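Local coordinates for carbohydrate kinase, FGGY (Rhodospirillum rubrum, PDB 3IFR), which probably phosphorylates D-xylulose with ATP as a xylulokinase of the FGGY carbohydrate kinase family, at residues G15-A21 / V33-T38. Residue numbers count along the deposited sequence, not the author numbering.
Sequences GTTSTIA and VASRPT
Antiparallel pairing within the beta hairpin of strands 18-25 and 29-37 joins these segments at the edge of the N-terminal, actin-like domain's mixed sheet, where 29-37 is outermost. The axes of 18-21 and 33-37 approach to 4.6 Å, with 168° between their N-to-C directions. Ser18-Ala21 and Val33-Pro37 are extended, while Thr16 (phi/psi -73/-48) and Thr17 (-112/7) bend the chain. Thr19-Arg36 and Ala21-Ala34 are hydrogen-bonded pairs: Thr19 N to Arg36 O 2.7 Å, Arg36 N to Thr19 O 2.9 Å, Ala21 N to Ala34 O and Ala34 N to Ala21 O both 2.8 Å. Ser18-Pro37 and Ile20-Ser35 are non-hydrogen-bonded (CA-CA 4.5 and 4.3 Å). Thr38 N still reaches Thr17 O at 3.0 Å, and Gly15 N bonds Ser18 O weakly (2.9 Å). A water links the turn to Thr19 of the first strand and Thr38 just beyond the second, 2.6 Å from Gly15 O and Thr19 OG1, 2.7 Å from Thr38 OG1; both threonines are m rotamers and also bond Asn58. On the Ser18-Ile20 face, Ile20 CG1 packs 3.9 Å from Ser35 CB and Ile20 CG2 4.2 Å from Val33 CG1. The Gly15-Thr17 turn joins strand 8-14 to 18-25, where actin-like ATPases carry a loop contacting nucleotide phosphates, probably also here. Helix 52-70 covers the opposite face, Val62 against Ala21 and Ala34 and Glu65 salt-bridged to Arg36, while strand 8-14 flanks 18-25 on its other side.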
ATOM      1  N   GLY A  15       9.089   1.637  -7.408  1.00 17.95           N
ATOM      2  CA  GLY A  15       8.178   0.531  -7.192  1.00 19.82           C
ATOM      3  C   GLY A  15       8.908  -0.772  -7.062  1.00 20.60           C
ATOM      4  O   GLY A  15      10.116  -0.842  -7.264  1.00 24.02           O
ATOM      5  N   THR A  16       8.171  -1.819  -6.760  1.00 19.53           N
ATOM      6  CA  THR A  16       8.768  -3.089  -6.503  1.00 20.57           C
ATOM      7  C   THR A  16       9.290  -3.753  -7.754  1.00 23.41           C
ATOM      8  O   THR A  16      10.407  -4.292  -7.739  1.00 26.64           O
ATOM      9  CB  THR A  16       7.788  -4.039  -5.825  1.00 21.83           C
ATOM     10  OG1 THR A  16       7.761  -3.710  -4.462  1.00 25.13           O
ATOM     11  CG2 THR A  16       8.322  -5.502  -5.880  1.00 25.63           C
ATOM     12  N   THR A  17       8.489  -3.796  -8.810  1.00 19.87           N
ATOM     13  CA  THR A  17       8.980  -4.381 -10.050  1.00 25.10           C
ATOM     14  C   THR A  17       9.148  -3.335 -11.157  1.00 25.11           C
ATOM     15  O   THR A  17       9.486  -3.656 -12.304  1.00 23.12           O
ATOM     16  CB  THR A  17       8.088  -5.524 -10.548  1.00 28.38           C
ATOM     17  OG1 THR A  17       6.818  -4.990 -10.893  1.00 24.12           O
ATOM     18  CG2 THR A  17       7.939  -6.624  -9.466  1.00 28.52           C
ATOM     19  N   SER A  18       8.969  -2.073 -10.788  1.00 23.27           N
ATOM     20  CA  SER A  18       8.961  -1.021 -11.773  1.00 22.64           C
ATOM     21  C   SER A  18       9.264   0.411 -11.230  1.00 22.29           C
ATOM     22  O   SER A  18       8.775   0.779 -10.171  1.00 21.52           O
ATOM     23  CB  SER A  18       7.591  -1.070 -12.393  1.00 21.85           C
ATOM     24  OG  SER A  18       7.647  -0.396 -13.592  1.00 28.56           O
ATOM     25  N   THR A  19      10.078   1.193 -11.943  1.00 20.62           N
ATOM     26  CA  THR A  19      10.359   2.567 -11.565  1.00 17.85           C
ATOM     27  C   THR A  19       9.687   3.467 -12.580  1.00 17.45           C
ATOM     28  O   THR A  19       9.967   3.378 -13.759  1.00 19.38           O
ATOM     29  CB  THR A  19      11.866   2.915 -11.566  1.00 18.98           C
ATOM     30  OG1 THR A  19      12.569   2.080 -10.659  1.00 17.33           O
ATOM     31  CG2 THR A  19      12.080   4.368 -11.156  1.00 16.94           C
ATOM     32  N   ILE A  20       8.801   4.338 -12.118  1.00 19.11           N
ATOM     33  CA  ILE A  20       7.897   5.060 -12.998  1.00 16.88           C
ATOM     34  C   ILE A  20       7.984   6.512 -12.647  1.00 17.41           C
ATOM     35  O   ILE A  20       7.985   6.842 -11.469  1.00 19.32           O
ATOM     36  CB  ILE A  20       6.475   4.593 -12.775  1.00 16.94           C
ATOM     37  CG1 ILE A  20       6.341   3.121 -13.176  1.00 18.74           C
ATOM     38  CG2 ILE A  20       5.506   5.442 -13.592  1.00 18.77           C
ATOM     39  CD1 ILE A  20       5.037   2.470 -12.686  1.00 20.53           C
ATOM     40  N   ALA A  21       8.095   7.371 -13.650  1.00 16.80           N
ATOM     41  CA  ALA A  21       8.064   8.815 -13.430  1.00 20.73           C
ATOM     42  C   ALA A  21       7.059   9.452 -14.374  1.00 22.82           C
ATOM     43  O   ALA A  21       6.941   9.033 -15.532  1.00 22.25           O
ATOM     44  CB  ALA A  21       9.409   9.441 -13.685  1.00 17.91           C
ATOM     45  N   VAL A  33       5.157   9.938 -19.469  1.00 26.09           N
ATOM     46  CA  VAL A  33       5.336   8.856 -18.498  1.00 27.95           C
ATOM     47  C   VAL A  33       6.549   8.060 -18.909  1.00 26.40           C
ATOM     48  O   VAL A  33       6.654   7.685 -20.068  1.00 29.58           O
ATOM     49  CB  VAL A  33       4.077   7.920 -18.421  1.00 28.51           C
ATOM     50  CG1 VAL A  33       4.233   6.858 -17.348  1.00 23.10           C
ATOM     51  CG2 VAL A  33       2.853   8.729 -18.125  1.00 28.21           C
ATOM     52  N   ALA A  34       7.483   7.820 -17.987  1.00 26.75           N
ATOM     53  CA  ALA A  34       8.577   6.869 -18.257  1.00 23.29           C
ATOM     54  C   ALA A  34       8.679   5.753 -17.211  1.00 21.88           C
ATOM     55  O   ALA A  34       8.443   5.984 -16.029  1.00 19.67           O
ATOM     56  CB  ALA A  34       9.908   7.597 -18.390  1.00 23.62           C
ATOM     57  N   SER A  35       9.036   4.542 -17.654  1.00 21.99           N
ATOM     58  CA  SER A  35       9.243   3.437 -16.732  1.00 21.71           C
ATOM     59  C   SER A  35      10.471   2.581 -17.029  1.00 23.72           C
ATOM     60  O   SER A  35      11.065   2.656 -18.099  1.00 24.19           O
ATOM     61  CB  SER A  35       8.011   2.542 -16.647  1.00 20.86           C
ATOM     62  OG  SER A  35       7.886   1.750 -17.806  1.00 24.82           O
ATOM     63  N   ARG A  36      10.839   1.763 -16.049  1.00 22.56           N
ATOM     64  CA  ARG A  36      11.966   0.862 -16.177  1.00 22.75           C
ATOM     65  C   ARG A  36      11.710  -0.271 -15.198  1.00 25.23           C
ATOM     66  O   ARG A  36      11.254  -0.035 -14.065  1.00 22.77           O
ATOM     67  CB  ARG A  36      13.303   1.548 -15.823  1.00 20.90           C
ATOM     68  CG  ARG A  36      13.828   2.629 -16.789  1.00 20.42           C
ATOM     69  CD  ARG A  36      14.090   2.080 -18.196  1.00 23.86           C
ATOM     70  NE  ARG A  36      14.720   3.076 -19.068  1.00 24.30           N
ATOM     71  CZ  ARG A  36      14.040   3.997 -19.743  1.00 21.43           C
ATOM     72  NH1 ARG A  36      12.728   4.038 -19.619  1.00 20.37           N
ATOM     73  NH2 ARG A  36      14.663   4.881 -20.526  1.00 19.97           N
ATOM     74  N   PRO A  37      12.025  -1.508 -15.622  1.00 26.84           N
ATOM     75  CA  PRO A  37      11.868  -2.686 -14.776  1.00 25.55           C
ATOM     76  C   PRO A  37      12.882  -2.668 -13.610  1.00 24.16           C
ATOM     77  O   PRO A  37      13.989  -2.129 -13.739  1.00 19.69           O
ATOM     78  CB  PRO A  37      12.189  -3.845 -15.749  1.00 24.93           C
ATOM     79  CG  PRO A  37      12.099  -3.245 -17.108  1.00 26.63           C
ATOM     80  CD  PRO A  37      12.610  -1.863 -16.926  1.00 24.29           C
ATOM     81  N   THR A  38      12.494  -3.262 -12.486  1.00 21.69           N
ATOM     82  CA  THR A  38      13.366  -3.339 -11.329  1.00 24.82           C
ATOM     83  C   THR A  38      13.359  -4.773 -10.987  1.00 26.01           C
ATOM     84  O   THR A  38      12.310  -5.404 -11.142  1.00 22.49           O
ATOM     85  CB  THR A  38      12.763  -2.616 -10.138  1.00 25.08           C
ATOM     86  OG1 THR A  38      12.561  -1.251 -10.496  1.00 23.74           O
ATOM     87  CG2 THR A  38      13.660  -2.741  -8.906  1.00 22.82           C
TER
HETATM   88  O   HOH W   1      11.885   0.571  -8.595  1.00 20.57           O